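Local coordinates for protein serine acetyltransferase (Entamoeba histolytica, PDB 3Q1X) that probably catalyses the transfer of an acetyl group to the side-chain hydroxyl of L-serine in cysteine biosynthesis, and is seen here with serine bound, at residues V135-A139 and M154-V158; T162-I166 and I178-V184; D165-S171 and V185-I191; T203-M207 and K237-N241. Residues are numbered along the deposited sequence.

Interaction 1: V135-A139 and M154-V158; sequences VYRIA and MMESV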
loop_
_atom_site.group_PDB
_atom_site.type_symbol
_atom_site.label_atom_id
_atom_site.label_comp_id
_atom_site.label_asym_id
_atom_site.label_seq_id
_atom_site.Cartn_x
_atom_site.Cartn_y
_atom_site.Cartn_z
ATOM N N VAL A 135 -4.983 4.465 15.164
ATOM C CA VAL A 135 -3.978 5.506 15.097
ATOM C C VAL A 135 -4.653 6.843 14.782
ATOM O O VAL A 135 -4.346 7.847 15.414
ATOM C CB VAL A 135 -2.857 5.140 14.108
ATOM C CG1 VAL A 135 -1.841 6.248 14.018
ATOM C CG2 VAL A 135 -2.185 3.813 14.520
ATOM N N TYR A 136 -5.609 6.851 13.849
ATOM C CA TYR A 136 -6.339 8.082 13.537
ATOM C C TYR A 136 -6.945 8.769 14.774
ATOM O O TYR A 136 -6.887 10.000 14.904
ATOM C CB TYR A 136 -7.457 7.863 12.504
ATOM C CG TYR A 136 -8.530 8.927 12.646
ATOM C CD1 TYR A 136 -8.340 10.216 12.134
ATOM C CD2 TYR A 136 -9.697 8.672 13.376
ATOM C CE1 TYR A 136 -9.310 11.216 12.323
ATOM C CE2 TYR A 136 -10.662 9.663 13.572
ATOM C CZ TYR A 136 -10.461 10.926 13.045
ATOM O OH TYR A 136 -11.416 11.901 13.245
ATOM N N ARG A 137 -7.530 7.983 15.672
ATOM C CA ARG A 137 -8.251 8.586 16.785
ATOM C C ARG A 137 -7.298 9.324 17.722
ATOM O O ARG A 137 -7.662 10.346 18.328
ATOM C CB ARG A 137 -9.132 7.554 17.496
ATOM C CG ARG A 137 -10.296 7.108 16.595
ATOM C CD ARG A 137 -11.526 6.659 17.374
ATOM N NE ARG A 137 -12.556 6.114 16.483
ATOM C CZ ARG A 137 -13.417 6.856 15.789
ATOM N NH1 ARG A 137 -13.393 8.188 15.886
ATOM N NH2 ARG A 137 -14.311 6.267 15.010
ATOM N N ILE A 138 -6.064 8.835 17.800
ATOM C CA ILE A 138 -5.036 9.531 18.573
ATOM C C ILE A 138 -4.463 10.721 17.794
ATOM O O ILE A 138 -4.375 11.823 18.339
ATOM C CB ILE A 138 -3.955 8.561 19.104
ATOM C CG1 ILE A 138 -4.476 7.824 20.356
ATOM C CG2 ILE A 138 -2.659 9.304 19.423
ATOM C CD1 ILE A 138 -5.490 6.720 20.086
ATOM N N ALA A 139 -4.114 10.509 16.521
ATOM C CA ALA A 139 -3.626 11.594 15.653
ATOM C C ALA A 139 -4.570 12.805 15.622
ATOM O O ALA A 139 -4.121 13.964 15.598
ATOM C CB ALA A 139 -3.368 11.077 14.248
ATOM N N MET A 154 2.475 10.599 11.601
ATOM C CA MET A 154 1.860 9.408 12.178
ATOM C C MET A 154 0.878 8.765 11.202
ATOM O O MET A 154 0.912 7.552 10.975
ATOM C CB MET A 154 1.141 9.776 13.473
ATOM C CG MET A 154 0.748 8.584 14.326
ATOM S SD MET A 154 -0.307 9.026 15.730
ATOM C CE MET A 154 0.395 10.586 16.168
ATOM N N MET A 155 0.016 9.582 10.600
ATOM C CA MET A 155 -0.952 9.050 9.636
ATOM C C MET A 155 -0.320 8.585 8.316
ATOM O O MET A 155 -0.871 7.713 7.632
ATOM C CB MET A 155 -2.074 10.052 9.368
ATOM C CG MET A 155 -2.958 10.333 10.564
ATOM S SD MET A 155 -3.474 8.877 11.466
ATOM C CE MET A 155 -4.567 8.097 10.273
ATOM N N GLU A 156 0.845 9.129 7.970
ATOM C CA GLU A 156 1.598 8.607 6.825
ATOM C C GLU A 156 2.190 7.208 7.086
ATOM O O GLU A 156 2.372 6.410 6.147
ATOM C CB GLU A 156 2.677 9.593 6.370
ATOM C CG GLU A 156 2.134 10.824 5.626
ATOM C CD GLU A 156 1.224 10.498 4.457
ATOM O OE1 GLU A 156 1.405 9.452 3.796
ATOM O OE2 GLU A 156 0.321 11.313 4.193
ATOM N N SER A 157 2.471 6.900 8.352
ATOM C CA SER A 157 2.787 5.519 8.741
ATOM C C SER A 157 1.598 4.586 8.480
ATOM O O SER A 157 1.750 3.513 7.895
ATOM C CB SER A 157 3.228 5.427 10.199
ATOM O OG SER A 157 4.487 6.039 10.396
ATOM N N VAL A 158 0.412 5.017 8.906
ATOM C CA VAL A 158 -0.834 4.310 8.596
ATOM C C VAL A 158 -1.022 4.170 7.073
ATOM O O VAL A 158 -1.305 3.076 6.572
ATOM C CB VAL A 158 -2.043 5.031 9.225
ATOM C CG1 VAL A 158 -3.337 4.471 8.678
ATOM C CG2 VAL A 158 -1.997 4.951 10.761
#
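This is an apolar helix-helix contact in the buried part of the chain, between successive helices, 128-144 and 150-162, which are joined by a short connection and run almost antiparallel. The axes of the two short segments approach to 9.9 Å at 167°, so the surfaces mesh through side chains of moderate length. Val135 and Ala139, one helical turn apart, both point toward the partner helix, where Met154 and Val158 reply with the same spacing. Val135 CG1 lies 3.5 Å from Met154 CG, and Val135 CB is 3.5 Å from Val158 CG2; branched side chains fill such a gap with little flexibility to lose. Ala139 is small enough to admit sulfur on its methyl, with its CB 3.5 Å from Met155 SD and 4.0 Å from Met154 SD. Met155 starts sideways, but its m, m, m conformation curls the thioether inward until its CE is 3.7 Å from Tyr136 CB. The unbranched methionines thus adapt to the uneven surface that alanine and valine present. Tyr136 leads its ring away, and its hydroxyl bonds to Ala170 O, while Arg137, on the far side, pairs with Asp106. Leu38 and Leu41 of helix 36-45 add further apolar cover. The arrangement is that of an antiparallel helical hairpin, here belonging to the helical part that precedes the left-handed beta-helix.

Interaction 2: T162-I166 and I178-V184; sequences TSIDI and IDHGVGV. With SER (serine), chain B.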
loop_
_atom_site.group_PDB
_atom_site.type_symbol
_atom_site.label_atom_id
_atom_site.label_comp_id
_atom_site.label_asym_id
_atom_site.label_seq_id
_atom_site.Cartn_x
_atom_site.Cartn_y
_atom_site.Cartn_z
ATOM N N THR A 162 -1.371 0.405 5.351
ATOM C CA THR A 162 -2.733 -0.030 5.002
ATOM C C THR A 162 -3.236 0.582 3.692
ATOM O O THR A 162 -4.288 0.182 3.188
ATOM C CB THR A 162 -3.725 0.423 6.091
ATOM O OG1 THR A 162 -3.750 1.852 6.126
ATOM C CG2 THR A 162 -3.319 -0.116 7.467
ATOM N N SER A 163 -2.507 1.568 3.174
ATOM C CA SER A 163 -2.912 2.323 1.966
ATOM C C SER A 163 -4.210 3.110 2.167
ATOM O O SER A 163 -4.859 3.505 1.189
ATOM C CB SER A 163 -3.015 1.414 0.725
ATOM O OG SER A 163 -1.893 0.561 0.604
ATOM N N ILE A 164 -4.577 3.306 3.434
ATOM C CA ILE A 164 -5.692 4.154 3.858
ATOM C C ILE A 164 -5.125 5.519 4.265
ATOM O O ILE A 164 -4.179 5.596 5.058
ATOM C CB ILE A 164 -6.477 3.521 5.031
ATOM C CG1 ILE A 164 -7.023 2.139 4.651
ATOM C CG2 ILE A 164 -7.614 4.454 5.511
ATOM C CD1 ILE A 164 -7.593 1.371 5.824
ATOM N N ASP A 165 -5.725 6.573 3.725
ATOM C CA ASP A 165 -5.173 7.919 3.753
ATOM C C ASP A 165 -6.154 8.840 4.455
ATOM O O ASP A 165 -7.036 9.411 3.822
ATOM C CB ASP A 165 -4.924 8.398 2.310
ATOM C CG ASP A 165 -4.017 9.626 2.233
ATOM O OD1 ASP A 165 -3.669 10.237 3.283
ATOM O OD2 ASP A 165 -3.630 9.978 1.095
ATOM N N ILE A 166 -6.002 8.978 5.767
ATOM C CA ILE A 166 -6.925 9.765 6.569
ATOM C C ILE A 166 -6.149 10.922 7.158
ATOM O O ILE A 166 -5.231 10.709 7.959
ATOM C CB ILE A 166 -7.548 8.940 7.734
ATOM C CG1 ILE A 166 -8.300 7.717 7.208
ATOM C CG2 ILE A 166 -8.478 9.827 8.573
ATOM C CD1 ILE A 166 -8.915 6.852 8.308
ATOM N N ILE A 178 -14.142 0.961 7.779
ATOM C CA ILE A 178 -13.586 0.915 6.436
ATOM C C ILE A 178 -13.289 -0.555 6.108
ATOM O O ILE A 178 -12.441 -1.173 6.739
ATOM C CB ILE A 178 -12.287 1.755 6.297
ATOM C CG1 ILE A 178 -12.558 3.241 6.557
ATOM C CG2 ILE A 178 -11.674 1.555 4.919
ATOM C CD1 ILE A 178 -11.335 4.031 6.971
ATOM N N ASP A 179 -13.997 -1.111 5.130
ATOM C CA ASP A 179 -13.738 -2.467 4.673
ATOM C C ASP A 179 -12.798 -2.447 3.490
ATOM O O ASP A 179 -12.981 -1.649 2.563
ATOM C CB ASP A 179 -15.043 -3.157 4.264
ATOM C CG ASP A 179 -14.931 -4.671 4.240
ATOM O OD1 ASP A 179 -13.865 -5.250 4.589
ATOM O OD2 ASP A 179 -15.934 -5.303 3.878
ATOM N N HIS A 180 -11.800 -3.333 3.537
ATOM C CA HIS A 180 -10.766 -3.489 2.488
ATOM C C HIS A 180 -9.784 -2.321 2.502
ATOM O O HIS A 180 -8.604 -2.500 2.840
ATOM C CB HIS A 180 -11.395 -3.756 1.118
ATOM C CG HIS A 180 -12.106 -5.071 1.050
ATOM N ND1 HIS A 180 -13.473 -5.178 0.889
ATOM C CD2 HIS A 180 -11.640 -6.335 1.162
ATOM C CE1 HIS A 180 -13.811 -6.455 0.875
ATOM N NE2 HIS A 180 -12.718 -7.177 1.041
ATOM N N GLY A 181 -10.254 -1.132 2.132
ATOM C CA GLY A 181 -9.606 0.095 2.555
ATOM C C GLY A 181 -8.599 0.693 1.601
ATOM O O GLY A 181 -8.395 1.904 1.613
ATOM N N VAL A 182 -7.942 -0.131 0.791
ATOM C CA VAL A 182 -6.936 0.427 -0.111
ATOM C C VAL A 182 -7.537 1.533 -0.975
ATOM O O VAL A 182 -8.581 1.340 -1.620
ATOM C CB VAL A 182 -6.238 -0.653 -0.954
ATOM C CG1 VAL A 182 -5.410 -0.019 -2.055
ATOM C CG2 VAL A 182 -5.342 -1.503 -0.063
ATOM N N GLY A 183 -6.879 2.688 -0.969
ATOM C CA GLY A 183 -7.288 3.828 -1.793
ATOM C C GLY A 183 -8.272 4.782 -1.147
ATOM O O GLY A 183 -8.637 5.785 -1.768
ATOM N N VAL A 184 -8.729 4.470 0.070
ATOM C CA VAL A 184 -9.540 5.406 0.846
ATOM C C VAL A 184 -8.755 6.686 1.138
ATOM O O VAL A 184 -7.615 6.647 1.619
ATOM C CB VAL A 184 -10.095 4.754 2.147
ATOM C CG1 VAL A 184 -10.716 5.778 3.079
ATOM C CG2 VAL A 184 -11.109 3.689 1.793
HETATM N N SER B . -15.933 -7.928 3.167
HETATM C CA SER B . -17.248 -7.985 2.459
HETATM C C SER B . -17.677 -9.428 2.239
HETATM O O SER B . -16.941 -10.362 2.554
HETATM C CB SER B . -17.168 -7.246 1.120
HETATM O OG SER B . -16.279 -7.903 0.225
HETATM O OXT SER B . -18.766 -9.687 1.742
HETATM O O HOH W 1 -6.243 -1.708 3.609
HETATM O O HOH W 2 -5.403 5.881 0.025
#
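Four residues with positive phi, Ser163, His180, Gly181 and Gly183, shape this contact, in which backbone atoms do most of the bonding. Ser163 is the first residue beyond helix 150-162, and its carbonyl accepts from the turn: Gly183 N to Ser163 O is 3.1 Å. The next link follows at once, Asp165 N to Val184 O at 2.8 Å, and a water bridges Ser163 O and Val184 O. Glycine is needed at Gly181, where a CB would collide with Ile164 CD1, and Gly183 takes the positive-phi position of a type II turn closed by Val184 N and Gly181 O at 3.0 Å. Beneath the turn, Ile164 CG2 and Ile166 CD1 meet Ile178 CD1 at 4.0 and 3.9 Å, isoleucines suiting a compact interior. Asp179 and His180 point away from segment 162-166, and their ends meet a bound serine: Asp179 OD2 accepts from its N at 2.7 Å, and His180 CE1 is 2.9 Å from its OG. Arg222 of the third subunit also bonds to this serine, so the chain just ahead of the turn presents a carboxylate to the substrate's amino group at a site shared between subunits.

Interaction 3: D165-S171 and V185-I191; sequences DIHPGAS and VIGETAI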
loop_
_atom_site.group_PDB
_atom_site.type_symbol
_atom_site.label_atom_id
_atom_site.label_comp_id
_atom_site.label_asym_id
_atom_site.label_seq_id
_atom_site.Cartn_x
_atom_site.Cartn_y
_atom_site.Cartn_z
ATOM N N ASP A 165 -5.725 6.573 3.725
ATOM C CA ASP A 165 -5.173 7.919 3.753
ATOM C C ASP A 165 -6.154 8.840 4.455
ATOM O O ASP A 165 -7.036 9.411 3.822
ATOM C CB ASP A 165 -4.924 8.398 2.310
ATOM C CG ASP A 165 -4.017 9.626 2.233
ATOM O OD1 ASP A 165 -3.669 10.237 3.283
ATOM O OD2 ASP A 165 -3.630 9.978 1.095
ATOM N N ILE A 166 -6.002 8.978 5.767
ATOM C CA ILE A 166 -6.925 9.765 6.569
ATOM C C ILE A 166 -6.149 10.922 7.158
ATOM O O ILE A 166 -5.231 10.709 7.959
ATOM C CB ILE A 166 -7.548 8.940 7.734
ATOM C CG1 ILE A 166 -8.300 7.717 7.208
ATOM C CG2 ILE A 166 -8.478 9.827 8.573
ATOM C CD1 ILE A 166 -8.915 6.852 8.308
ATOM N N HIS A 167 -6.483 12.141 6.754
ATOM C CA HIS A 167 -5.819 13.306 7.326
ATOM C C HIS A 167 -6.167 13.432 8.810
ATOM O O HIS A 167 -7.335 13.264 9.172
ATOM C CB HIS A 167 -6.195 14.595 6.596
ATOM C CG HIS A 167 -5.349 15.757 6.999
ATOM N ND1 HIS A 167 -4.293 16.212 6.239
ATOM C CD2 HIS A 167 -5.361 16.516 8.120
ATOM C CE1 HIS A 167 -3.716 17.227 6.857
ATOM N NE2 HIS A 167 -4.346 17.434 7.998
ATOM N N PRO A 168 -5.160 13.699 9.675
ATOM C CA PRO A 168 -5.454 13.797 11.107
ATOM C C PRO A 168 -6.520 14.827 11.478
ATOM O O PRO A 168 -7.094 14.735 12.561
ATOM C CB PRO A 168 -4.094 14.173 11.725
ATOM C CG PRO A 168 -3.269 14.700 10.578
ATOM C CD PRO A 168 -3.712 13.843 9.424
ATOM N N GLY A 169 -6.776 15.783 10.579
ATOM C CA GLY A 169 -7.818 16.811 10.765
ATOM C C GLY A 169 -9.254 16.333 10.606
ATOM O O GLY A 169 -10.178 16.956 11.128
ATOM N N ALA A 170 -9.450 15.225 9.894
ATOM C CA ALA A 170 -10.792 14.676 9.697
ATOM C C ALA A 170 -11.460 14.418 11.041
ATOM O O ALA A 170 -10.805 14.023 12.005
ATOM C CB ALA A 170 -10.734 13.398 8.872
ATOM N N SER A 171 -12.761 14.671 11.098
ATOM C CA SER A 171 -13.560 14.400 12.290
ATOM C C SER A 171 -14.469 13.218 12.005
ATOM O O SER A 171 -15.284 13.265 11.089
ATOM C CB SER A 171 -14.380 15.630 12.685
ATOM O OG SER A 171 -13.575 16.793 12.675
ATOM N N VAL A 185 -9.374 7.817 0.828
ATOM C CA VAL A 185 -8.795 9.126 1.110
ATOM C C VAL A 185 -9.848 9.958 1.830
ATOM O O VAL A 185 -10.962 10.143 1.332
ATOM C CB VAL A 185 -8.305 9.843 -0.178
ATOM C CG1 VAL A 185 -7.940 11.300 0.100
ATOM C CG2 VAL A 185 -7.114 9.115 -0.775
ATOM N N ILE A 186 -9.492 10.453 3.011
ATOM C CA ILE A 186 -10.412 11.259 3.813
ATOM C C ILE A 186 -9.657 12.537 4.201
ATOM O O ILE A 186 -8.669 12.480 4.931
ATOM C CB ILE A 186 -10.934 10.482 5.059
ATOM C CG1 ILE A 186 -11.637 9.175 4.645
ATOM C CG2 ILE A 186 -11.862 11.364 5.897
ATOM C CD1 ILE A 186 -12.095 8.321 5.807
ATOM N N GLY A 187 -10.116 13.678 3.692
ATOM C CA GLY A 187 -9.397 14.949 3.817
ATOM C C GLY A 187 -9.428 15.660 5.159
ATOM O O GLY A 187 -10.205 15.325 6.073
ATOM N N GLU A 188 -8.570 16.671 5.257
ATOM C CA GLU A 188 -8.357 17.446 6.472
ATOM C C GLU A 188 -9.632 18.017 7.100
ATOM O O GLU A 188 -9.731 18.135 8.315
ATOM C CB GLU A 188 -7.378 18.583 6.173
ATOM C CG GLU A 188 -7.046 19.470 7.381
ATOM C CD GLU A 188 -5.878 20.409 7.120
ATOM O OE1 GLU A 188 -5.280 20.913 8.095
ATOM O OE2 GLU A 188 -5.549 20.637 5.944
ATOM N N THR A 189 -10.591 18.402 6.264
ATOM C CA THR A 189 -11.785 19.070 6.767
ATOM C C THR A 189 -13.036 18.225 6.558
ATOM O O THR A 189 -14.161 18.723 6.654
ATOM C CB THR A 189 -11.963 20.484 6.156
ATOM O OG1 THR A 189 -12.293 20.375 4.768
ATOM C CG2 THR A 189 -10.684 21.303 6.311
ATOM N N ALA A 190 -12.834 16.939 6.286
ATOM C CA ALA A 190 -13.951 16.005 6.192
ATOM C C ALA A 190 -14.604 15.827 7.559
ATOM O O ALA A 190 -13.924 15.801 8.581
ATOM C CB ALA A 190 -13.488 14.671 5.635
ATOM N N ILE A 191 -15.927 15.735 7.578
ATOM C CA ILE A 191 -16.671 15.461 8.809
ATOM C C ILE A 191 -17.561 14.255 8.536
ATOM O O ILE A 191 -18.318 14.251 7.568
ATOM C CB ILE A 191 -17.531 16.683 9.252
ATOM C CG1 ILE A 191 -16.642 17.914 9.510
ATOM C CG2 ILE A 191 -18.448 16.322 10.440
ATOM C CD1 ILE A 191 -16.194 18.136 10.946
HETATM O O HOH W 3 -12.763 17.788 10.091
#
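Glu188, Ile186 and His167 carry the largest buried areas in this pairing of two parallel coils. Ile186 bonds through both its N and its O in the backbone ladder: its N donates to Asp165 O at 2.8 Å, and its O accepts from His167 N at 2.9 Å. Its long side chain lies on the same sheet face as Ile166, with CD1 4.1 Å from Ile166 CG1, and its CG2 meets Ala170 CB at 3.8 Å. His167 and Glu188 belong to two similar type I turns, His167-Ala170 and Gly187-Ala190, stacked one on the other. There Glu188 CB lies 3.5 Å from the centroid of the His167 ring, over its face, a CH-pi contact made by the first side-chain carbon, while the extended remainder carries the carboxylate to Tyr143 and Arg222. Gly169 must lack a side chain, since a CB would strike Glu188 O. Beyond the turns, Ser171 N donates to Ala190 O at 3.0 Å. The first coil lies against helices 128-144 and 150-162, where Pro168 touches Ala139 and Met155, while strand 185-186 passes the sheet on to strand 203-205.

Interaction 4: T203-M207 and K237-N241; sequences TLGAM and KVLGN. With SER (serine), chain C.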
loop_
_atom_site.group_PDB
_atom_site.type_symbol
_atom_site.label_atom_id
_atom_site.label_comp_id
_atom_site.label_asym_id
_atom_site.label_seq_id
_atom_site.Cartn_x
_atom_site.Cartn_y
_atom_site.Cartn_z
ATOM N N THR A 203 -13.042 8.221 -2.028
ATOM C CA THR A 203 -12.534 9.537 -1.641
ATOM C C THR A 203 -13.619 10.394 -1.001
ATOM O O THR A 203 -14.699 10.582 -1.571
ATOM C CB THR A 203 -11.889 10.290 -2.824
ATOM O OG1 THR A 203 -10.746 9.552 -3.291
ATOM C CG2 THR A 203 -11.445 11.691 -2.395
ATOM N N LEU A 204 -13.315 10.890 0.196
ATOM C CA LEU A 204 -14.072 11.960 0.834
ATOM C C LEU A 204 -13.109 13.125 0.909
ATOM O O LEU A 204 -12.408 13.296 1.901
ATOM C CB LEU A 204 -14.538 11.561 2.236
ATOM C CG LEU A 204 -15.718 10.590 2.318
ATOM C CD1 LEU A 204 -15.941 10.159 3.749
ATOM C CD2 LEU A 204 -16.993 11.222 1.752
ATOM N N GLY A 205 -13.049 13.901 -0.168
ATOM C CA GLY A 205 -11.954 14.842 -0.335
ATOM C C GLY A 205 -12.211 15.994 -1.271
ATOM O O GLY A 205 -13.320 16.521 -1.333
ATOM N N ALA A 206 -11.158 16.389 -1.984
ATOM C CA ALA A 206 -11.201 17.530 -2.878
ATOM C C ALA A 206 -10.193 17.365 -4.008
ATOM O O ALA A 206 -9.216 16.626 -3.874
ATOM C CB ALA A 206 -10.922 18.822 -2.099
ATOM N N MET A 207 -10.452 18.055 -5.117
ATOM C CA MET A 207 -9.507 18.169 -6.225
ATOM C C MET A 207 -9.227 19.628 -6.487
ATOM O O MET A 207 -10.117 20.464 -6.345
ATOM C CB MET A 207 -10.101 17.606 -7.504
ATOM C CG MET A 207 -10.290 16.137 -7.529
ATOM S SD MET A 207 -10.760 15.698 -9.198
ATOM C CE MET A 207 -12.287 16.613 -9.453
ATOM N N LYS A 237 -16.243 8.760 -5.587
ATOM C CA LYS A 237 -15.442 9.968 -5.382
ATOM C C LYS A 237 -16.352 11.117 -4.974
ATOM O O LYS A 237 -17.049 11.701 -5.810
ATOM C CB LYS A 237 -14.632 10.345 -6.639
ATOM C CG LYS A 237 -13.744 9.234 -7.238
ATOM C CD LYS A 237 -12.856 8.577 -6.184
ATOM C CE LYS A 237 -11.897 7.544 -6.794
ATOM N NZ LYS A 237 -12.557 6.474 -7.591
ATOM N N VAL A 238 -16.330 11.437 -3.688
ATOM C CA VAL A 238 -17.185 12.482 -3.129
ATOM C C VAL A 238 -16.307 13.692 -2.854
ATOM O O VAL A 238 -15.432 13.652 -1.983
ATOM C CB VAL A 238 -17.902 11.997 -1.847
ATOM C CG1 VAL A 238 -18.920 13.028 -1.368
ATOM C CG2 VAL A 238 -18.584 10.658 -2.101
ATOM N N LEU A 239 -16.520 14.760 -3.621
ATOM C CA LEU A 239 -15.563 15.855 -3.647
ATOM C C LEU A 239 -16.168 17.222 -3.369
ATOM O O LEU A 239 -17.268 17.535 -3.824
ATOM C CB LEU A 239 -14.800 15.872 -4.980
ATOM C CG LEU A 239 -14.088 14.575 -5.406
ATOM C CD1 LEU A 239 -13.545 14.700 -6.800
ATOM C CD2 LEU A 239 -12.961 14.177 -4.449
ATOM N N GLY A 240 -15.425 18.031 -2.620
ATOM C CA GLY A 240 -15.796 19.421 -2.384
ATOM C C GLY A 240 -16.483 19.651 -1.056
ATOM O O GLY A 240 -16.813 18.700 -0.333
ATOM N N ASN A 241 -16.696 20.926 -0.737
ATOM C CA ASN A 241 -17.388 21.319 0.481
ATOM C C ASN A 241 -18.890 21.104 0.295
ATOM O O ASN A 241 -19.658 22.054 0.117
ATOM C CB ASN A 241 -17.075 22.782 0.827
ATOM C CG ASN A 241 -17.760 23.247 2.112
ATOM O OD1 ASN A 241 -18.257 22.438 2.904
ATOM N ND2 ASN A 241 -17.794 24.562 2.317
HETATM N N SER C . -4.720 17.446 -0.341
HETATM C CA SER C . -5.841 18.229 -0.945
HETATM C C SER C . -6.541 19.067 0.114
HETATM O O SER C . -6.220 18.987 1.299
HETATM C CB SER C . -6.842 17.292 -1.626
HETATM O OG SER C . -7.493 16.459 -0.676
HETATM O OXT SER C . -7.439 19.840 -0.195
#
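Side chains alternate along these two parallel strands, whose short axes are 4.9 Å apart at 8°: Thr203, Lys237 and Leu239 share one face, Leu204 and Val238 the other. Leu204, in the mt rotamer, swings its end toward the neighbouring strand, so that CD2 rests 3.8 Å from Val238 CB; Val238 is t, and a beta-branched residue is at home in an extended strand. On the first face, Thr203 in m sets CG2 3.6 Å from Leu239 CD2 and lends OG1 to Gln200 of the second subunit. Lys237 folds through m, m, t, m, its CD passing 3.7 Å from Thr203 OG1, and its NZ bonds to Gly235 O and to Asn253 of the second subunit. These strands are successive rungs of the left-handed beta-helix of the hexapeptide-repeat family, with Leu204 and Val238 stacked inside. Backbone bonds hold the rungs: Val238 N to Thr203 O at 2.8 Å, Gly205 N to Val238 O at 3.0 Å, Gly240 N to Gly205 O at 2.9 Å. Gly205 is glycine because a CB would clash with Thr203 CG2, and Gly240 because its phi of 99° would jam one against the preceding carbonyl. Leu239, also mt, turns CD1 to Met207, whose m, t, m chain delivers CE to 3.5 Å. Ala206 points away from the Leu239 strand, its carbonyl O 3.3 Å from CB of the bound serine.

Along the chain the contacts run from helices into the beta-helix. Interaction 1 closes first; helix 150-162 then leads directly into strand 165-166, where interactions 2 and 3 begin together and share Asp165 and Ile166. Their centres are 12 Å apart, and each lies 11 to 12 Å from that of interaction 1, which touches both; Tyr136 OH meets Ala170 O. Interaction 4 comes last, 11 Å from interaction 3 between centres, and the two are joined across the sheet by Val185, Gly187 and Leu204. Interactions 1 and 4 do not touch. The helical pair covers the first coil; that coil, through interaction 2, and a later one, through interaction 4, both contribute to serine sites at subunit boundaries.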